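Local coordinates for protein transcriptional regulator (Pyrococcus horikoshii, PDB 1UDD) that is an all-helical member of the TENA/THI-4/PQQC family, a TenA homologue described as a transcriptional regulator, in an assembly of four chains, at residues I16-K19 with I20-P24; E37-K40 with F41-L44; Q45-N48 with Y49-L53; R152-I156 with K157-E161. All coordinates share one frame; numbering follows the deposited sequence.

Contact 1: I16-K19 with I20-P24; sequences IWKK and IFEHP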
loop_
_atom_site.group_PDB
_atom_site.type_symbol
_atom_site.label_atom_id
_atom_site.label_comp_id
_atom_site.label_asym_id
_atom_site.label_seq_id
_atom_site.Cartn_x
_atom_site.Cartn_y
_atom_site.Cartn_z
ATOM N N ILE A 16 27.014 -15.646 5.674
ATOM C CA ILE A 16 27.001 -14.681 4.598
ATOM C C ILE A 16 27.624 -13.348 5.041
ATOM O O ILE A 16 28.213 -12.654 4.226
ATOM C CB ILE A 16 25.582 -14.496 4.010
ATOM C CG1 ILE A 16 24.982 -13.198 4.476
ATOM C CG2 ILE A 16 24.706 -15.688 4.298
ATOM C CD1 ILE A 16 24.938 -12.233 3.314
ATOM N N TRP A 17 27.522 -12.998 6.331
ATOM C CA TRP A 17 28.137 -11.759 6.797
ATOM C C TRP A 17 29.659 -11.880 6.692
ATOM O O TRP A 17 30.348 -10.911 6.381
ATOM C CB TRP A 17 27.691 -11.427 8.222
ATOM C CG TRP A 17 26.330 -10.721 8.248
ATOM C CD1 TRP A 17 25.235 -11.030 7.501
ATOM C CD2 TRP A 17 25.974 -9.567 9.024
ATOM N NE1 TRP A 17 24.215 -10.134 7.749
ATOM C CE2 TRP A 17 24.645 -9.224 8.681
ATOM C CE3 TRP A 17 26.652 -8.785 9.974
ATOM C CZ2 TRP A 17 23.980 -8.134 9.252
ATOM C CZ3 TRP A 17 25.991 -7.700 10.541
ATOM C CH2 TRP A 17 24.665 -7.387 10.176
ATOM N N LYS A 18 30.178 -13.085 6.921
ATOM C CA LYS A 18 31.606 -13.319 6.795
ATOM C C LYS A 18 32.028 -13.030 5.346
ATOM O O LYS A 18 33.045 -12.368 5.100
ATOM C CB LYS A 18 31.926 -14.766 7.167
ATOM C CG LYS A 18 33.383 -15.139 7.026
ATOM C CD LYS A 18 33.621 -16.566 7.486
ATOM C CE LYS A 18 35.054 -16.995 7.205
ATOM N NZ LYS A 18 35.254 -18.419 7.579
ATOM N N LYS A 19 31.243 -13.513 4.380
ATOM C CA LYS A 19 31.557 -13.267 2.968
ATOM C C LYS A 19 31.469 -11.761 2.687
ATOM O O LYS A 19 32.169 -11.234 1.825
ATOM C CB LYS A 19 30.581 -14.006 2.052
ATOM C CG LYS A 19 30.489 -15.516 2.265
ATOM C CD LYS A 19 29.460 -16.089 1.288
ATOM C CE LYS A 19 29.156 -17.547 1.559
ATOM N NZ LYS A 19 30.395 -18.357 1.515
ATOM N N ILE A 20 30.596 -11.067 3.408
ATOM C CA ILE A 20 30.485 -9.619 3.229
ATOM C C ILE A 20 31.743 -8.947 3.791
ATOM O O ILE A 20 32.326 -8.065 3.157
ATOM C CB ILE A 20 29.294 -9.039 3.983
ATOM C CG1 ILE A 20 27.988 -9.528 3.352
ATOM C CG2 ILE A 20 29.403 -7.505 4.006
ATOM C CD1 ILE A 20 26.719 -9.050 4.082
ATOM N N PHE A 21 32.156 -9.356 4.987
ATOM C CA PHE A 21 33.341 -8.751 5.586
ATOM C C PHE A 21 34.592 -8.986 4.735
ATOM O O PHE A 21 35.470 -8.134 4.659
ATOM C CB PHE A 21 33.585 -9.289 7.004
ATOM C CG PHE A 21 32.473 -8.988 7.975
ATOM C CD1 PHE A 21 31.827 -7.753 7.961
ATOM C CD2 PHE A 21 32.087 -9.936 8.925
ATOM C CE1 PHE A 21 30.810 -7.464 8.877
ATOM C CE2 PHE A 21 31.077 -9.659 9.842
ATOM C CZ PHE A 21 30.435 -8.420 9.820
ATOM N N GLU A 22 34.636 -10.127 4.060
ATOM C CA GLU A 22 35.787 -10.495 3.253
ATOM C C GLU A 22 35.665 -10.223 1.767
ATOM O O GLU A 22 36.554 -10.590 1.000
ATOM C CB GLU A 22 36.106 -11.980 3.467
ATOM C CG GLU A 22 36.164 -12.363 4.931
ATOM C CD GLU A 22 36.595 -13.798 5.158
ATOM O OE1 GLU A 22 36.270 -14.675 4.322
ATOM O OE2 GLU A 22 37.246 -14.049 6.192
ATOM N N HIS A 23 34.578 -9.589 1.349
ATOM C CA HIS A 23 34.402 -9.292 -0.067
ATOM C C HIS A 23 35.502 -8.341 -0.542
ATOM O O HIS A 23 35.808 -7.344 0.113
ATOM C CB HIS A 23 33.023 -8.671 -0.318
ATOM C CG HIS A 23 32.604 -8.705 -1.752
ATOM N ND1 HIS A 23 33.052 -7.794 -2.682
ATOM C CD2 HIS A 23 31.819 -9.577 -2.428
ATOM C CE1 HIS A 23 32.565 -8.103 -3.870
ATOM N NE2 HIS A 23 31.813 -9.181 -3.742
ATOM N N PRO A 24 36.120 -8.650 -1.688
ATOM C CA PRO A 24 37.193 -7.841 -2.272
ATOM C C PRO A 24 36.888 -6.349 -2.278
ATOM O O PRO A 24 37.703 -5.542 -1.832
ATOM C CB PRO A 24 37.313 -8.408 -3.679
ATOM C CG PRO A 24 37.022 -9.842 -3.455
ATOM C CD PRO A 24 35.836 -9.822 -2.528
#

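Contact 2: E37-K40 with F41-L44; sequences EKFK and FYVL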
loop_
_atom_site.group_PDB
_atom_site.type_symbol
_atom_site.label_atom_id
_atom_site.label_comp_id
_atom_site.label_asym_id
_atom_site.label_seq_id
_atom_site.Cartn_x
_atom_site.Cartn_y
_atom_site.Cartn_z
ATOM N N GLU A 37 38.027 4.017 -9.646
ATOM C CA GLU A 37 36.986 3.876 -10.655
ATOM C C GLU A 37 35.843 3.001 -10.174
ATOM O O GLU A 37 34.682 3.247 -10.513
ATOM C CB GLU A 37 37.549 3.290 -11.948
ATOM C CG GLU A 37 38.257 4.304 -12.826
ATOM C CD GLU A 37 37.434 5.571 -13.029
ATOM O OE1 GLU A 37 37.513 6.481 -12.171
ATOM O OE2 GLU A 37 36.699 5.646 -14.044
ATOM N N LYS A 38 36.181 1.968 -9.404
ATOM C CA LYS A 38 35.181 1.058 -8.870
ATOM C C LYS A 38 34.361 1.740 -7.788
ATOM O O LYS A 38 33.176 1.463 -7.638
ATOM C CB LYS A 38 35.845 -0.203 -8.309
ATOM C CG LYS A 38 36.500 -1.052 -9.377
ATOM C CD LYS A 38 36.931 -2.399 -8.851
ATOM C CE LYS A 38 37.172 -3.352 -10.013
ATOM N NZ LYS A 38 37.495 -4.736 -9.558
ATOM N N PHE A 39 34.989 2.638 -7.041
ATOM C CA PHE A 39 34.293 3.357 -5.979
ATOM C C PHE A 39 33.253 4.274 -6.604
ATOM O O PHE A 39 32.123 4.370 -6.117
ATOM C CB PHE A 39 35.286 4.173 -5.143
ATOM C CG PHE A 39 34.678 4.841 -3.936
ATOM C CD1 PHE A 39 34.024 4.092 -2.962
ATOM C CD2 PHE A 39 34.791 6.218 -3.756
ATOM C CE1 PHE A 39 33.492 4.700 -1.820
ATOM C CE2 PHE A 39 34.266 6.841 -2.621
ATOM C CZ PHE A 39 33.612 6.073 -1.644
ATOM N N LYS A 40 33.626 4.943 -7.693
ATOM C CA LYS A 40 32.691 5.836 -8.362
ATOM C C LYS A 40 31.480 5.069 -8.880
ATOM O O LYS A 40 30.363 5.560 -8.788
ATOM C CB LYS A 40 33.374 6.586 -9.509
ATOM C CG LYS A 40 34.420 7.577 -9.041
ATOM C CD LYS A 40 35.052 8.287 -10.223
ATOM C CE LYS A 40 36.256 9.111 -9.813
ATOM N NZ LYS A 40 36.831 9.829 -10.992
ATOM N N PHE A 41 31.691 3.873 -9.424
ATOM C CA PHE A 41 30.564 3.083 -9.924
ATOM C C PHE A 41 29.612 2.761 -8.768
ATOM O O PHE A 41 28.386 2.803 -8.921
ATOM C CB PHE A 41 31.046 1.774 -10.539
ATOM C CG PHE A 41 29.942 0.948 -11.110
ATOM C CD1 PHE A 41 29.459 1.197 -12.394
ATOM C CD2 PHE A 41 29.349 -0.056 -10.354
ATOM C CE1 PHE A 41 28.394 0.453 -12.919
ATOM C CE2 PHE A 41 28.288 -0.800 -10.862
ATOM C CZ PHE A 41 27.806 -0.546 -12.150
ATOM N N TYR A 42 30.201 2.426 -7.623
ATOM C CA TYR A 42 29.454 2.109 -6.415
ATOM C C TYR A 42 28.697 3.339 -5.918
ATOM O O TYR A 42 27.474 3.287 -5.732
ATOM C CB TYR A 42 30.420 1.593 -5.330
ATOM C CG TYR A 42 29.867 1.605 -3.919
ATOM C CD1 TYR A 42 28.813 0.763 -3.542
ATOM C CD2 TYR A 42 30.383 2.479 -2.968
ATOM C CE1 TYR A 42 28.289 0.800 -2.246
ATOM C CE2 TYR A 42 29.869 2.528 -1.677
ATOM C CZ TYR A 42 28.822 1.689 -1.325
ATOM O OH TYR A 42 28.299 1.778 -0.060
ATOM N N VAL A 43 29.410 4.447 -5.709
ATOM C CA VAL A 43 28.756 5.662 -5.234
ATOM C C VAL A 43 27.582 6.002 -6.145
ATOM O O VAL A 43 26.485 6.313 -5.675
ATOM C CB VAL A 43 29.737 6.864 -5.172
ATOM C CG1 VAL A 43 28.969 8.154 -4.866
ATOM C CG2 VAL A 43 30.785 6.628 -4.087
ATOM N N LEU A 44 27.810 5.924 -7.451
ATOM C CA LEU A 44 26.763 6.213 -8.426
ATOM C C LEU A 44 25.519 5.359 -8.172
ATOM O O LEU A 44 24.396 5.871 -8.171
ATOM C CB LEU A 44 27.280 5.969 -9.846
ATOM C CG LEU A 44 27.616 7.203 -10.695
ATOM C CD1 LEU A 44 28.452 8.181 -9.895
ATOM C CD2 LEU A 44 28.357 6.767 -11.962
#

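Contact 3: Q45-N48 with Y49-L53; sequences QDFN and YLVGL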
loop_
_atom_site.group_PDB
_atom_site.type_symbol
_atom_site.label_atom_id
_atom_site.label_comp_id
_atom_site.label_asym_id
_atom_site.label_seq_id
_atom_site.Cartn_x
_atom_site.Cartn_y
_atom_site.Cartn_z
ATOM N N GLN A 45 25.721 4.062 -7.958
ATOM C CA GLN A 45 24.616 3.150 -7.701
ATOM C C GLN A 45 23.927 3.467 -6.364
ATOM O O GLN A 45 22.822 2.985 -6.109
ATOM C CB GLN A 45 25.118 1.705 -7.681
ATOM C CG GLN A 45 25.580 1.145 -9.019
ATOM C CD GLN A 45 24.442 0.942 -10.004
ATOM O OE1 GLN A 45 23.462 0.249 -9.713
ATOM N NE2 GLN A 45 24.571 1.542 -11.187
ATOM N N ASP A 46 24.568 4.281 -5.523
ATOM C CA ASP A 46 23.996 4.635 -4.229
ATOM C C ASP A 46 22.793 5.568 -4.257
ATOM O O ASP A 46 22.043 5.623 -3.279
ATOM C CB ASP A 46 25.047 5.244 -3.302
ATOM C CG ASP A 46 26.015 4.213 -2.772
ATOM O OD1 ASP A 46 25.609 3.049 -2.577
ATOM O OD2 ASP A 46 27.187 4.570 -2.541
ATOM N N PHE A 47 22.601 6.316 -5.343
ATOM C CA PHE A 47 21.447 7.208 -5.389
ATOM C C PHE A 47 20.159 6.401 -5.252
ATOM O O PHE A 47 19.314 6.679 -4.400
ATOM C CB PHE A 47 21.386 7.985 -6.700
ATOM C CG PHE A 47 20.211 8.900 -6.783
ATOM C CD1 PHE A 47 20.130 10.018 -5.957
ATOM C CD2 PHE A 47 19.163 8.633 -7.664
ATOM C CE1 PHE A 47 19.014 10.865 -6.007
ATOM C CE2 PHE A 47 18.042 9.474 -7.721
ATOM C CZ PHE A 47 17.970 10.592 -6.889
ATOM N N ASN A 48 20.024 5.396 -6.103
ATOM C CA ASN A 48 18.850 4.548 -6.093
ATOM C C ASN A 48 18.647 3.888 -4.731
ATOM O O ASN A 48 17.515 3.606 -4.332
ATOM C CB ASN A 48 18.976 3.474 -7.161
ATOM C CG ASN A 48 17.664 2.801 -7.438
ATOM O OD1 ASN A 48 16.709 3.455 -7.856
ATOM N ND2 ASN A 48 17.596 1.490 -7.201
ATOM N N TYR A 49 19.751 3.634 -4.035
ATOM C CA TYR A 49 19.726 3.014 -2.719
ATOM C C TYR A 49 19.179 4.045 -1.728
ATOM O O TYR A 49 18.329 3.737 -0.890
ATOM C CB TYR A 49 21.154 2.588 -2.340
ATOM C CG TYR A 49 21.279 1.635 -1.158
ATOM C CD1 TYR A 49 22.222 0.599 -1.179
ATOM C CD2 TYR A 49 20.508 1.797 -0.005
ATOM C CE1 TYR A 49 22.398 -0.249 -0.082
ATOM C CE2 TYR A 49 20.679 0.952 1.100
ATOM C CZ TYR A 49 21.625 -0.064 1.050
ATOM O OH TYR A 49 21.824 -0.875 2.144
ATOM N N LEU A 50 19.672 5.272 -1.854
ATOM C CA LEU A 50 19.277 6.389 -1.006
ATOM C C LEU A 50 17.770 6.629 -1.135
ATOM O O LEU A 50 17.059 6.775 -0.130
ATOM C CB LEU A 50 20.067 7.625 -1.438
ATOM C CG LEU A 50 19.875 8.984 -0.777
ATOM C CD1 LEU A 50 20.890 9.955 -1.366
ATOM C CD2 LEU A 50 18.462 9.496 -0.997
ATOM N N VAL A 51 17.291 6.675 -2.376
ATOM C CA VAL A 51 15.878 6.878 -2.638
ATOM C C VAL A 51 15.070 5.662 -2.140
ATOM O O VAL A 51 14.067 5.816 -1.447
ATOM C CB VAL A 51 15.617 7.104 -4.169
ATOM C CG1 VAL A 51 14.117 7.177 -4.451
ATOM C CG2 VAL A 51 16.282 8.400 -4.627
ATOM N N GLY A 52 15.525 4.459 -2.475
ATOM C CA GLY A 52 14.817 3.251 -2.068
ATOM C C GLY A 52 14.683 3.080 -0.562
ATOM O O GLY A 52 13.638 2.639 -0.061
ATOM N N LEU A 53 15.744 3.402 0.168
ATOM C CA LEU A 53 15.719 3.297 1.623
ATOM C C LEU A 53 14.654 4.271 2.125
ATOM O O LEU A 53 13.904 3.980 3.053
ATOM C CB LEU A 53 17.083 3.670 2.193
ATOM C CG LEU A 53 17.465 3.194 3.597
ATOM C CD1 LEU A 53 17.496 1.670 3.619
ATOM C CD2 LEU A 53 18.847 3.760 3.980
#

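Contact 4: R152-I156 with K157-E161; sequences RDNPI and KIYRE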
loop_
_atom_site.group_PDB
_atom_site.type_symbol
_atom_site.label_atom_id
_atom_site.label_comp_id
_atom_site.label_asym_id
_atom_site.label_seq_id
_atom_site.Cartn_x
_atom_site.Cartn_y
_atom_site.Cartn_z
ATOM N N ARG A 152 41.834 3.396 9.732
ATOM C CA ARG A 152 42.672 4.400 10.382
ATOM C C ARG A 152 44.053 4.468 9.736
ATOM O O ARG A 152 44.881 5.301 10.101
ATOM C CB ARG A 152 42.814 4.104 11.886
ATOM C CG ARG A 152 43.741 2.942 12.245
ATOM C CD ARG A 152 44.270 3.073 13.686
ATOM N NE ARG A 152 43.674 2.128 14.633
ATOM C CZ ARG A 152 42.383 2.078 14.946
ATOM N NH1 ARG A 152 41.519 2.918 14.390
ATOM N NH2 ARG A 152 41.953 1.188 15.825
ATOM N N ASP A 153 44.287 3.606 8.757
ATOM C CA ASP A 153 45.571 3.570 8.084
ATOM C C ASP A 153 45.430 3.641 6.561
ATOM O O ASP A 153 46.405 3.460 5.835
ATOM C CB ASP A 153 46.299 2.292 8.494
ATOM C CG ASP A 153 47.787 2.400 8.339
ATOM O OD1 ASP A 153 48.268 2.391 7.188
ATOM O OD2 ASP A 153 48.478 2.506 9.373
ATOM N N ASN A 154 44.217 3.915 6.084
ATOM C CA ASN A 154 43.946 4.003 4.649
ATOM C C ASN A 154 44.599 5.242 4.024
ATOM O O ASN A 154 44.408 6.367 4.494
ATOM C CB ASN A 154 42.435 4.041 4.409
ATOM C CG ASN A 154 42.063 3.857 2.938
ATOM O OD1 ASN A 154 42.641 4.489 2.053
ATOM N ND2 ASN A 154 41.080 2.994 2.678
ATOM N N PRO A 155 45.374 5.050 2.948
ATOM C CA PRO A 155 46.060 6.148 2.253
ATOM C C PRO A 155 45.131 7.185 1.603
ATOM O O PRO A 155 45.421 8.385 1.610
ATOM C CB PRO A 155 46.902 5.419 1.208
ATOM C CG PRO A 155 47.140 4.085 1.829
ATOM C CD PRO A 155 45.801 3.749 2.410
ATOM N N ILE A 156 44.014 6.715 1.053
ATOM C CA ILE A 156 43.054 7.564 0.356
ATOM C C ILE A 156 42.051 8.313 1.243
ATOM O O ILE A 156 41.127 7.714 1.802
ATOM C CB ILE A 156 42.292 6.726 -0.683
ATOM C CG1 ILE A 156 43.293 5.855 -1.455
ATOM C CG2 ILE A 156 41.537 7.641 -1.626
ATOM C CD1 ILE A 156 42.684 4.960 -2.532
ATOM N N LYS A 157 42.223 9.633 1.336
ATOM C CA LYS A 157 41.365 10.481 2.168
ATOM C C LYS A 157 39.864 10.334 1.969
ATOM O O LYS A 157 39.106 10.340 2.942
ATOM C CB LYS A 157 41.733 11.959 1.995
ATOM C CG LYS A 157 40.910 12.903 2.877
ATOM C CD LYS A 157 41.548 14.283 2.977
ATOM C CE LYS A 157 40.879 15.129 4.057
ATOM N NZ LYS A 157 41.664 16.349 4.430
ATOM N N ILE A 158 39.430 10.225 0.719
ATOM C CA ILE A 158 38.007 10.090 0.430
ATOM C C ILE A 158 37.461 8.810 1.058
ATOM O O ILE A 158 36.382 8.816 1.653
ATOM C CB ILE A 158 37.734 10.082 -1.094
ATOM C CG1 ILE A 158 37.987 11.480 -1.668
ATOM C CG2 ILE A 158 36.289 9.669 -1.371
ATOM C CD1 ILE A 158 37.679 11.596 -3.138
ATOM N N TYR A 159 38.209 7.717 0.926
ATOM C CA TYR A 159 37.790 6.455 1.510
ATOM C C TYR A 159 37.732 6.585 3.029
ATOM O O TYR A 159 36.834 6.040 3.668
ATOM C CB TYR A 159 38.762 5.337 1.141
ATOM C CG TYR A 159 38.765 4.964 -0.313
ATOM C CD1 TYR A 159 37.853 5.525 -1.204
ATOM C CD2 TYR A 159 39.687 4.045 -0.809
ATOM C CE1 TYR A 159 37.865 5.181 -2.555
ATOM C CE2 TYR A 159 39.706 3.694 -2.154
ATOM C CZ TYR A 159 38.799 4.267 -3.022
ATOM O OH TYR A 159 38.847 3.955 -4.364
ATOM N N ARG A 160 38.686 7.306 3.612
ATOM C CA ARG A 160 38.703 7.470 5.061
ATOM C C ARG A 160 37.496 8.248 5.541
ATOM O O ARG A 160 36.854 7.862 6.513
ATOM C CB ARG A 160 39.970 8.184 5.537
ATOM C CG ARG A 160 41.251 7.377 5.422
ATOM C CD ARG A 160 42.303 7.922 6.380
ATOM N NE ARG A 160 42.548 9.347 6.176
ATOM C CZ ARG A 160 43.300 9.845 5.202
ATOM N NH1 ARG A 160 43.894 9.037 4.334
ATOM N NH2 ARG A 160 43.450 11.157 5.091
ATOM N N GLU A 161 37.195 9.354 4.873
ATOM C CA GLU A 161 36.053 10.162 5.260
ATOM C C GLU A 161 34.820 9.265 5.173
ATOM O O GLU A 161 34.047 9.148 6.123
ATOM C CB GLU A 161 35.894 11.353 4.309
ATOM C CG GLU A 161 37.173 12.146 4.058
ATOM C CD GLU A 161 36.941 13.371 3.179
ATOM O OE1 GLU A 161 36.419 14.385 3.693
ATOM O OE2 GLU A 161 37.271 13.314 1.972
#

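Contact 1: I16-K19 with I20-P24
Ile16 and Ile20 run side by side along helix 14-21, their CD1 methyls 3.7 Å apart, while Trp17 meets Phe21 one residue further on. These apolar pairs are i to i+4 neighbours. The two aromatic side chains cross at a slant, Trp17 CE3 coming to 3.8 Å from Phe21 CZ. The Ile20 CD1 methyl also lies over a face of the Trp17 indole, so that ring has both Ile20 and Phe21 against it.

Backbone bonds carry the helix to its end: Phe21 N donates to Trp17 O at 2.8 Å and Glu22 N to Lys18 O at 2.9 Å. With CG set beside its own backbone N (chi1 -62°), the Phe21 ring leans back over the chain, and Trp17 O sits above one face near the rim, 3.2 Å from Phe21 CD2.

The charged pair is looser. Lys18 and Glu22 pass at an angle with extended chains, Lys18 CE 3.8 Å from Glu22 OE2, but Lys18 NZ stays 5.0 Å from Glu22 OE2, so any attraction between the charges is probably modest. His23 is the N-cap of the following helix, its ND1 bonded to Phe25 N and its NE2 to Glu209.

Helix 190-213 takes the indole NH through Ser201 and touches Ile16 and Ile20; helix 126-146 packs on Trp17, Ile20 and Phe21, with Tyr146 stacked on the Phe21 ring.

Contact 2: E37-K40 with F41-L44
Four successive i to i+4 bonds join residues 37-40 to residues 41-44 in an unbroken stretch of helix 36-63. Val43 N to Phe39 O is the shortest at 2.7 Å and almost straight, with an angle of 177° at the hydrogen. At the start of the run, Phe41 N reaches Glu37 O at 3.2 Å, and at its end Leu44 N meets Lys40 O at 2.9 Å.

Above that short bond the Phe39 ring turns a face to Val43. The phenyl CG stands opposite its backbone N (chi1 -174°), which carries the ring forward along the helix until Val43 CG2 lies over its centre, 3.8 Å from the centroid: a CH-pi contact. The same methyl touches Phe39 O at 3.3 Å, so it fills the corner between ring and carbonyl.

This stretch lies near the start of the longest helix of an all-alpha fold, with helices 82-93, 157-164 and 190-213 packed around it. Phe39 CD1 comes up to the edge of the Tyr42 ring, 4.0 Å from Tyr42 CD2. The Tyr42 hydroxyl is hydrogen-bonded to that of Tyr140, and its ring meets Trp208. On another flank Lys40 NZ makes a long salt bridge, 3.6 Å, to Glu37 OE1.

Contact 3: Q45-N48 with Y49-L53
Phe47 and Val51, one turn apart on helix 36-63, meet ring face to methyl. This helix, the longest of the all-alpha TenA-family fold, is kinked here: the backbone N atoms of Phe47 and Asn48 lack the bond to the preceding turn, and regular i to i+4 bonding resumes with Leu50 N to Asp46 O at 2.8 Å.

Val51 CG2 stands over one face of the Phe47 ring, displaced toward the rim at CZ, and makes a CH-pi contact 3.8 Å from the centroid and 21° off the normal. The closest carbon, Phe47 CZ, is 3.6 Å from Val51 CG2. With CG opposite its backbone N (chi1 180°), the phenyl group stands out from the helix and slightly forward, where Val51 CG2, set beside the backbone N of Val51, points back to its face. The backbone bond beneath them, Val51 N to Phe47 O, measures 2.9 Å. A second subunit closes over this pair, its Tyr66 meeting the Phe47 ring edge-to-face and its Met69 packing on Val51.

Tyr49 points elsewhere, into the protein, where its hydroxyl bonds Glu204 and its ring meets Phe207 edge-to-face. Its CB lies 3.3 Å from Asp46 O. Asn48 directs its amide to Asn110, which also bonds the Gln45 carbonyl through ND2 and so ties Gln45 and Asn48, before and at the kink, to helix 108-123. Gly52 N approaches Asn48 O at 2.9 Å from above the carbonyl plane, 37° out of it.

Contact 4: R152-I156 with K157-E161
Ile156 CG1 (chi1 -45°) and Tyr159 CG (chi1 -68°) both stand beside their backbone N, and the two side chains lie alongside each other, pointing the same way. This leaves Ile156 CG2 opposite its N and over the centre of the tyrosine ring, 4.1 Å from the centroid, in a CH-pi contact. Ile156 CD1 comes down beside the rim, 3.3 Å from Tyr159 CE2, a tight approach.

Asn154 comes to the same ring at its edge, the amide and ring planes nearly perpendicular. Its ND2 lies 3.6 Å from Tyr159 CB and gives a weak bond to the Tyr30 carbonyl. Its OD1 accepts from Ile156 N at 2.8 Å, in the carbonyl plane; this is an Asx turn, and it shapes the loop just before Ile156, the N-cap of helix 157-164. The first turn of that helix is tied back by Arg160 N to Ile156 O, 3.1 Å.

Arg160 bends at chi3 to bring its guanidinium back against the loop. Arg160 NH1 donates to Asn154 O at 2.7 Å, close to the guanidinium plane, and more weakly to Pro155 O at 3.2 Å, so one nitrogen holds two successive carbonyls. The Tyr159 hydroxyl bonds the Leu34 carbonyl, and its ring meets Phe39 of helix 36-63 edge-to-face.

Overall arrangement
Contacts 2 and 3 adjoin on helix 36-63, their centres 13 Å apart: the first packs against helices of its own chain, whereas the second also meets another subunit. Contact 4 joins contact 2 directly, Phe39 CD2 lying 3.5 Å from Tyr159 CE1 and Phe39 CE2 3.7 Å from Ile158 CG2, so Phe39 links helix 36-63 to helix 157-164. Contact 1 stands apart, its nearest atoms about 7 Å from contact 2, about 9 Å from contact 4 and about 10 Å from contact 3. Helix 190-213 bridges that separation: it touches Ile16 and Ile20 of contact 1, Tyr42 of contact 2 and Tyr49 of contact 3, Glu204 meeting both Ile20 and Tyr49.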